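Local coordinates for protein Cwp19 (Clostridioides difficile, PDB 5OQ3) that is a cell-wall protein whose TIM-barrel part, present here, is a glycoside hydrolase domain, the full-length protein being tentatively assigned N-acetylmuramoyl-L-alanine amidase activity, at residues 69-74 and 117-122; 185-190 and 238-243. All blocks are in the same frame, centred on the assembly; numbering follows the deposited sequence.

Interaction 1: residues 69-74 and 117-122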
ATOM      1  N   ALA A  69       2.571  -1.206  12.556  1.00  8.29           N
ATOM      2  CA  ALA A  69       2.374   0.098  11.929  1.00  8.81           C
ATOM      3  C   ALA A  69       2.873  -0.035  10.501  1.00  8.66           C
ATOM      4  O   ALA A  69       4.001  -0.451  10.274  1.00  8.73           O
ATOM      5  CB  ALA A  69       3.179   1.165  12.666  1.00  9.59           C
ATOM      6  N   VAL A  70       2.073   0.348   9.554  1.00  8.31           N
ATOM      7  CA  VAL A  70       2.405   0.294   8.105  1.00  8.25           C
ATOM      8  C   VAL A  70       2.505   1.750   7.653  1.00  6.65           C
ATOM      9  O   VAL A  70       1.474   2.443   7.481  1.00  9.60           O
ATOM     10  CB  VAL A  70       1.353  -0.479   7.298  1.00  8.98           C
ATOM     11  CG1 VAL A  70       1.791  -0.558   5.832  1.00  9.48           C
ATOM     12  CG2 VAL A  70       1.174  -1.900   7.845  1.00  9.58           C
ATOM     13  N   VAL A  71       3.747   2.258   7.569  1.00  7.59           N
ATOM     14  CA  VAL A  71       3.989   3.706   7.492  1.00  7.94           C
ATOM     15  C   VAL A  71       4.502   4.066   6.106  1.00  7.77           C
ATOM     16  O   VAL A  71       5.463   3.458   5.641  1.00  8.20           O
ATOM     17  CB  VAL A  71       5.004   4.115   8.574  1.00  9.94           C
ATOM     18  CG1 VAL A  71       5.250   5.616   8.505  1.00 12.04           C
ATOM     19  CG2 VAL A  71       4.470   3.691   9.964  1.00 11.72           C
ATOM     20  N   GLN A  72       3.866   5.025   5.454  1.00  9.11           N
ATOM     21  CA  GLN A  72       4.140   5.414   4.062  1.00  9.66           C
ATOM     22  C   GLN A  72       5.395   6.256   3.980  1.00 11.66           C
ATOM     23  O   GLN A  72       5.367   7.450   4.190  1.00 12.67           O
ATOM     24  CB  GLN A  72       2.910   6.159   3.525  1.00 11.27           C
ATOM     25  CG  GLN A  72       2.866   6.357   2.027  1.00 12.10           C
ATOM     26  CD  GLN A  72       1.579   6.980   1.582  1.00 12.48           C
ATOM     27  OE1 GLN A  72       0.979   7.758   2.337  1.00 13.46           O
ATOM     28  NE2 GLN A  72       1.159   6.689   0.342  1.00 14.30           N
ATOM     29  N   VAL A  73       6.509   5.581   3.673  1.00  8.92           N
ATOM     30  CA  VAL A  73       7.811   6.204   3.584  1.00 10.53           C
ATOM     31  C   VAL A  73       8.114   6.799   2.204  1.00  9.65           C
ATOM     32  O   VAL A  73       9.035   7.585   2.067  1.00 10.58           O
ATOM     33  CB  VAL A  73       8.944   5.264   4.027  1.00 11.43           C
ATOM     34  CG1 VAL A  73       8.748   4.795   5.475  1.00 12.68           C
ATOM     35  CG2 VAL A  73       9.165   4.078   3.103  1.00 10.75           C
ATOM     36  N   ARG A  74       7.355   6.350   1.193  1.00 10.23           N
ATOM     37  CA  ARG A  74       7.440   6.868  -0.202  1.00 10.68           C
ATOM     38  C   ARG A  74       6.032   7.146  -0.698  1.00 11.16           C
ATOM     39  O   ARG A  74       5.465   6.348  -1.445  1.00 11.48           O
ATOM     40  CB  ARG A  74       8.118   5.852  -1.107  1.00 10.83           C
ATOM     41  CG  ARG A  74       8.250   6.247  -2.576  1.00 10.50           C
ATOM     42  CD  ARG A  74       8.728   5.063  -3.380  1.00 10.33           C
ATOM     43  NE  ARG A  74       8.713   5.289  -4.809  1.00 11.52           N
ATOM     44  CZ  ARG A  74       9.731   5.730  -5.536  1.00 12.62           C
ATOM     45  NH1 ARG A  74      10.862   6.076  -4.976  1.00 13.25           N
ATOM     46  NH2 ARG A  74       9.603   5.786  -6.877  1.00 12.96           N
ATOM     47  N   MET A 117       5.793  -3.159  18.682  1.00 10.69           N
ATOM     48  CA  MET A 117       5.059  -3.114  17.431  1.00 10.13           C
ATOM     49  C   MET A 117       6.006  -3.333  16.262  1.00  9.87           C
ATOM     50  O   MET A 117       7.134  -2.853  16.280  1.00 14.03           O
ATOM     51  CB  MET A 117       4.378  -1.771  17.254  1.00 11.81           C
ATOM     52  CG  MET A 117       3.418  -1.436  18.379  1.00 12.92           C
ATOM     53  SD  MET A 117       2.744   0.195  18.437  1.00 15.18           S
ATOM     54  CE  MET A 117       1.458   0.103  17.217  1.00 16.27           C
ATOM     55  N   GLU A 118       5.552  -4.094  15.270  1.00  9.04           N
ATOM     56  CA  GLU A 118       6.292  -4.266  14.038  1.00  9.25           C
ATOM     57  C   GLU A 118       6.091  -3.055  13.132  1.00  8.60           C
ATOM     58  O   GLU A 118       5.109  -2.292  13.282  1.00 10.18           O
ATOM     59  CB  GLU A 118       5.869  -5.549  13.311  1.00 12.14           C
ATOM     60  CG  GLU A 118       6.002  -6.806  14.150  1.00 19.24           C
ATOM     61  CD  GLU A 118       7.244  -7.572  13.915  1.00 27.73           C
ATOM     62  OE1 GLU A 118       7.584  -7.820  12.751  1.00 41.70           O
ATOM     63  OE2 GLU A 118       7.846  -8.036  14.898  1.00 42.58           O
ATOM     64  N   PHE A 119       7.054  -2.869  12.242  1.00  7.73           N
ATOM     65  CA  PHE A 119       7.092  -1.708  11.368  1.00  7.15           C
ATOM     66  C   PHE A 119       7.236  -2.198   9.935  1.00  7.02           C
ATOM     67  O   PHE A 119       8.239  -2.820   9.565  1.00  7.48           O
ATOM     68  CB  PHE A 119       8.283  -0.815  11.723  1.00  8.61           C
ATOM     69  CG  PHE A 119       8.290   0.472  10.957  1.00  8.84           C
ATOM     70  CD1 PHE A 119       8.799   0.531   9.671  1.00  8.90           C
ATOM     71  CD2 PHE A 119       7.774   1.640  11.529  1.00  9.42           C
ATOM     72  CE1 PHE A 119       8.793   1.700   8.963  1.00  8.47           C
ATOM     73  CE2 PHE A 119       7.779   2.827  10.812  1.00  9.65           C
ATOM     74  CZ  PHE A 119       8.301   2.851   9.538  1.00  9.49           C
ATOM     75  N   HIS A 120       6.258  -1.924   9.099  1.00  6.82           N
ATOM     76  CA  HIS A 120       6.313  -2.204   7.657  1.00  6.70           C
ATOM     77  C   HIS A 120       6.434  -0.864   6.925  1.00  5.85           C
ATOM     78  O   HIS A 120       5.619   0.020   7.085  1.00  7.82           O
ATOM     79  CB  HIS A 120       5.094  -2.955   7.151  1.00  7.77           C
ATOM     80  CG  HIS A 120       4.988  -4.354   7.668  1.00  8.01           C
ATOM     81  ND1 HIS A 120       4.267  -5.327   7.010  1.00  8.81           N
ATOM     82  CD2 HIS A 120       5.529  -4.961   8.758  1.00  9.52           C
ATOM     83  CE1 HIS A 120       4.353  -6.456   7.687  1.00  8.09           C
ATOM     84  NE2 HIS A 120       5.101  -6.265   8.751  1.00  9.38           N
ATOM     85  N   ALA A 121       7.482  -0.720   6.126  1.00  6.14           N
ATOM     86  CA  ALA A 121       7.711   0.452   5.283  1.00  6.27           C
ATOM     87  C   ALA A 121       6.881   0.343   4.020  1.00  6.57           C
ATOM     88  O   ALA A 121       7.057  -0.608   3.237  1.00  7.83           O
ATOM     89  CB  ALA A 121       9.190   0.553   4.942  1.00  6.56           C
ATOM     90  N   TRP A 122       5.977   1.314   3.829  1.00  6.80           N
ATOM     91  CA  TRP A 122       5.073   1.347   2.715  1.00  7.26           C
ATOM     92  C   TRP A 122       5.586   2.318   1.628  1.00  6.93           C
ATOM     93  O   TRP A 122       5.878   3.484   1.902  1.00  7.19           O
ATOM     94  CB  TRP A 122       3.689   1.684   3.239  1.00  8.24           C
ATOM     95  CG  TRP A 122       2.631   2.236   2.356  1.00  9.36           C
ATOM     96  CD1 TRP A 122       2.514   2.123   0.984  1.00  9.25           C
ATOM     97  CD2 TRP A 122       1.465   2.923   2.795  1.00 10.68           C
ATOM     98  NE1 TRP A 122       1.381   2.757   0.567  1.00 10.75           N
ATOM     99  CE2 TRP A 122       0.729   3.264   1.648  1.00 10.55           C
ATOM    100  CE3 TRP A 122       0.990   3.340   4.041  1.00 10.44           C
ATOM    101  CZ2 TRP A 122      -0.491   3.964   1.707  1.00 11.53           C
ATOM    102  CZ3 TRP A 122      -0.201   4.060   4.103  1.00 11.91           C
ATOM    103  CH2 TRP A 122      -0.923   4.359   2.942  1.00 13.57           C
TER

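Interaction 2: residues 185-190 and 238-243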
ATOM      1  N   ASP A 185      10.661  -4.331   9.558  1.00  7.56           N
ATOM      2  CA  ASP A 185      10.179  -5.728   9.643  1.00  7.58           C
ATOM      3  C   ASP A 185       9.493  -6.211   8.364  1.00  6.72           C
ATOM      4  O   ASP A 185       9.413  -7.411   8.101  1.00  7.92           O
ATOM      5  CB  ASP A 185       9.191  -5.852  10.804  1.00  7.85           C
ATOM      6  CG  ASP A 185       9.795  -5.386  12.080  1.00  8.93           C
ATOM      7  OD1 ASP A 185      10.766  -6.026  12.537  1.00 10.53           O
ATOM      8  OD2 ASP A 185       9.387  -4.355  12.648  1.00  9.43           O
ATOM      9  N   GLY A 186       9.057  -5.255   7.534  1.00  6.44           N
ATOM     10  CA  GLY A 186       8.341  -5.556   6.287  1.00  6.44           C
ATOM     11  C   GLY A 186       8.458  -4.434   5.288  1.00  5.87           C
ATOM     12  O   GLY A 186       8.730  -3.279   5.663  1.00  6.59           O
ATOM     13  N   VAL A 187       8.228  -4.794   4.034  1.00  5.42           N
ATOM     14  CA  VAL A 187       8.061  -3.845   2.904  1.00  5.35           C
ATOM     15  C   VAL A 187       6.650  -4.074   2.363  1.00  6.04           C
ATOM     16  O   VAL A 187       6.248  -5.220   2.178  1.00  6.30           O
ATOM     17  CB  VAL A 187       9.149  -4.128   1.819  1.00  5.79           C
ATOM     18  CG1 VAL A 187       8.853  -3.345   0.545  1.00  6.86           C
ATOM     19  CG2 VAL A 187      10.551  -3.892   2.375  1.00  6.95           C
ATOM     20  N   HIS A 188       5.936  -2.972   2.130  1.00  6.15           N
ATOM     21  CA  HIS A 188       4.548  -2.998   1.750  1.00  6.44           C
ATOM     22  C   HIS A 188       4.308  -2.086   0.539  1.00  5.98           C
ATOM     23  O   HIS A 188       4.766  -0.920   0.550  1.00  7.14           O
ATOM     24  CB  HIS A 188       3.739  -2.464   2.919  1.00  6.70           C
ATOM     25  CG  HIS A 188       2.247  -2.444   2.737  1.00  7.17           C
ATOM     26  ND1 HIS A 188       1.444  -3.459   3.206  1.00  8.57           N
ATOM     27  CD2 HIS A 188       1.425  -1.503   2.237  1.00  7.39           C
ATOM     28  CE1 HIS A 188       0.179  -3.150   2.971  1.00  8.78           C
ATOM     29  NE2 HIS A 188       0.137  -1.972   2.382  1.00  7.86           N
ATOM     30  N   PHE A 189       3.602  -2.585  -0.480  1.00  5.77           N
ATOM     31  CA  PHE A 189       3.055  -1.729  -1.553  1.00  6.70           C
ATOM     32  C   PHE A 189       1.542  -1.724  -1.406  1.00  6.84           C
ATOM     33  O   PHE A 189       0.952  -2.761  -1.100  1.00  7.71           O
ATOM     34  CB  PHE A 189       3.381  -2.267  -2.977  1.00  7.77           C
ATOM     35  CG  PHE A 189       4.847  -2.242  -3.378  1.00  8.61           C
ATOM     36  CD1 PHE A 189       5.881  -1.680  -2.609  1.00  9.86           C
ATOM     37  CD2 PHE A 189       5.180  -2.751  -4.601  1.00 11.39           C
ATOM     38  CE1 PHE A 189       7.202  -1.684  -3.049  1.00 10.29           C
ATOM     39  CE2 PHE A 189       6.483  -2.720  -5.055  1.00 13.43           C
ATOM     40  CZ  PHE A 189       7.480  -2.198  -4.288  1.00 11.94           C
ATOM     41  N   ASP A 190       0.933  -0.563  -1.665  1.00  7.87           N
ATOM     42  CA  ASP A 190      -0.516  -0.481  -1.720  1.00  8.47           C
ATOM     43  C   ASP A 190      -1.010  -0.716  -3.144  1.00  8.94           C
ATOM     44  O   ASP A 190      -0.389  -1.488  -3.904  1.00  8.66           O
ATOM     45  CB  ASP A 190      -1.050   0.787  -1.039  1.00 10.82           C
ATOM     46  CG  ASP A 190      -0.629   2.071  -1.708  1.00 12.64           C
ATOM     47  OD1 ASP A 190       0.553   2.163  -2.122  1.00 14.98           O
ATOM     48  OD2 ASP A 190      -1.418   3.049  -1.716  1.00 18.44           O
ATOM     49  N   PRO A 238      16.552 -12.108   4.874  1.00  8.44           N
ATOM     50  CA  PRO A 238      15.557 -13.150   4.496  1.00  9.45           C
ATOM     51  C   PRO A 238      14.263 -13.085   5.285  1.00  9.10           C
ATOM     52  O   PRO A 238      13.244 -13.476   4.769  1.00 11.42           O
ATOM     53  CB  PRO A 238      16.286 -14.437   4.775  1.00 12.58           C
ATOM     54  CG  PRO A 238      17.682 -14.138   4.806  1.00 12.39           C
ATOM     55  CD  PRO A 238      17.880 -12.702   5.098  1.00  9.09           C
ATOM     56  N   ASN A 239      14.316 -12.613   6.539  1.00  8.86           N
ATOM     57  CA  ASN A 239      13.115 -12.661   7.400  1.00  9.13           C
ATOM     58  C   ASN A 239      12.281 -11.391   7.333  1.00  8.14           C
ATOM     59  O   ASN A 239      11.264 -11.314   8.007  1.00 10.86           O
ATOM     60  CB  ASN A 239      13.467 -13.095   8.829  1.00 10.77           C
ATOM     61  CG  ASN A 239      14.154 -14.435   8.881  1.00 12.20           C
ATOM     62  OD1 ASN A 239      14.065 -15.231   7.938  1.00 16.38           O
ATOM     63  ND2 ASN A 239      14.771 -14.714  10.010  1.00 16.39           N
ATOM     64  N   VAL A 240      12.702 -10.392   6.565  1.00  7.38           N
ATOM     65  CA  VAL A 240      11.824  -9.248   6.280  1.00  7.46           C
ATOM     66  C   VAL A 240      10.796  -9.683   5.278  1.00  7.68           C
ATOM     67  O   VAL A 240      11.116 -10.284   4.254  1.00  9.77           O
ATOM     68  CB  VAL A 240      12.653  -8.070   5.720  1.00  7.22           C
ATOM     69  CG1 VAL A 240      11.750  -6.982   5.175  1.00  7.30           C
ATOM     70  CG2 VAL A 240      13.518  -7.508   6.843  1.00  7.79           C
ATOM     71  N   VAL A 241       9.537  -9.390   5.601  1.00  6.54           N
ATOM     72  CA  VAL A 241       8.388  -9.817   4.748  1.00  6.91           C
ATOM     73  C   VAL A 241       8.071  -8.767   3.676  1.00  5.87           C
ATOM     74  O   VAL A 241       8.320  -7.580   3.863  1.00  8.47           O
ATOM     75  CB  VAL A 241       7.155 -10.156   5.588  1.00  9.12           C
ATOM     76  CG1 VAL A 241       7.494 -11.275   6.546  1.00 10.04           C
ATOM     77  CG2 VAL A 241       6.587  -8.964   6.372  1.00  8.93           C
ATOM     78  N   PHE A 242       7.482  -9.230   2.599  1.00  6.02           N
ATOM     79  CA  PHE A 242       7.037  -8.368   1.509  1.00  6.32           C
ATOM     80  C   PHE A 242       5.563  -8.639   1.239  1.00  6.27           C
ATOM     81  O   PHE A 242       5.149  -9.797   1.008  1.00  7.34           O
ATOM     82  CB  PHE A 242       7.860  -8.680   0.254  1.00  6.99           C
ATOM     83  CG  PHE A 242       7.465  -7.890  -0.945  1.00  6.50           C
ATOM     84  CD1 PHE A 242       7.348  -6.512  -0.902  1.00  7.75           C
ATOM     85  CD2 PHE A 242       7.190  -8.513  -2.147  1.00  7.98           C
ATOM     86  CE1 PHE A 242       6.950  -5.789  -2.017  1.00  8.66           C
ATOM     87  CE2 PHE A 242       6.839  -7.793  -3.257  1.00  9.99           C
ATOM     88  CZ  PHE A 242       6.702  -6.438  -3.205  1.00  9.21           C
ATOM     89  N   GLY A 243       4.780  -7.579   1.236  1.00  5.89           N
ATOM     90  CA  GLY A 243       3.363  -7.727   0.953  1.00  7.16           C
ATOM     91  C   GLY A 243       2.802  -6.592   0.137  1.00  6.38           C
ATOM     92  O   GLY A 243       3.376  -5.506   0.046  1.00  6.80           O
TER

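Interaction 1: residues 69-74 and 117-122
Gln72 and Trp122 meet across two neighbouring parallel strands of a TIM barrel, the second and third of its eight-stranded sheet, whose segment axes approach to 4.6 Å at 26°. Backbone bonds set the register: Ala69 N to Glu118 O, His120 N to Ala69 O, Val71 N to His120 O and Trp122 N to Val71 O. Where the chain turns at Val73, Trp122 O accepts Val73 N (2.8 Å) and, weakly, Arg74 N (3.3 Å); Gln72 CA adds a CA-H...O contact to the same Trp122 O at 3.4 Å.

Apolar contacts divide between the two faces. Outside the barrel, Val71 CG2 lies 3.5 Å from Phe119 CE2 and Val73 CG2 packs on Ala121 CB, while helix 104-114 covers Phe119 through Leu105, Leu108 and Ile109. Inside, Val70 CG1 touches Trp122 CB at 3.9 Å.

The stack of Gln72 on Trp122 is the main feature of that inner face. A chi1 of -166° swings Gln72 CG away from its own N and lays the extended chain over one face of the indole, CB near CE3 and the amide over CE2 and CZ2, stacked with planes 17° apart. Ser33 and Val35 bind Gln72 OE1, which helps fix the amide. Gln72 CB makes a CH-pi contact over the face of the six-membered ring of Trp122, 3.7 Å from its centroid, and Gln72 NE2 lies 3.5 Å from Trp122 CZ2.

Interaction 2: residues 185-190 and 238-243
The fourth and fifth strands of the TIM barrel pair here in parallel, their short axes 4.7 Å apart and only 8° from alignment. Four backbone hydrogen bonds alternate along the seam, from Val241 N to Asp185 O at one end, through Val187 N to Val241 O (2.8 Å) and Gly243 N to Val187 O, to Phe189 N to Gly243 O (3.0 Å) at the other.

The side chains of Val187 and Phe242 share the outer face. Val187 CG1 sits beside CD1 and CE1 of Phe242, 3.8 Å from Phe242 CD1. The far end of the same ring reaches Phe189: an edge-to-face stack with centroids 5.3 Å apart and planes at 87°, Phe242 CE1 lying 4.1 Å above the Phe189 plane, over its centre. Phe242 gets there because its chi1 of 178° sets the ring beside its own carbonyl carbon, opposite the main-chain N. Helices 165-181 and 214-236 cover this layer, Ile175 meeting Val187 and Phe189, Val229 meeting Phe242.

On the inner face Val241 CG2 packs 3.8 Å from Gly186 CA. An apolar outer layer beneath helices, with the inner face left to two glycines, Val241 and His188, fits a beta/alpha (TIM) barrel.

Interactions 1 and 2 belong to one barrel wall, joined where strand 118-123 pairs with strand 186-189; their centres are about 9 Å apart. Two probable hydrogen bonds bridge them, Phe119 N to Asp185 OD2 and His188 N to Ala121 O, each 2.8 Å. Inside the barrel, His120 CE1 packs 3.6 Å from Val241 CG2, and His120 ND1 and His188 ND1 both bond Tyr286 OH, one hydroxyl shared by both contacts. Trp122 meets the His188 ring edge-to-face and gives its NE1 to Asp190 OD1, bridging to the loop after strand 186-189. Gln72, Trp122, His188 and Asp190 gather toward the C-terminal strand ends, where TIM-barrel hydrolases generally carry their active sites, though position alone establishes no catalytic role.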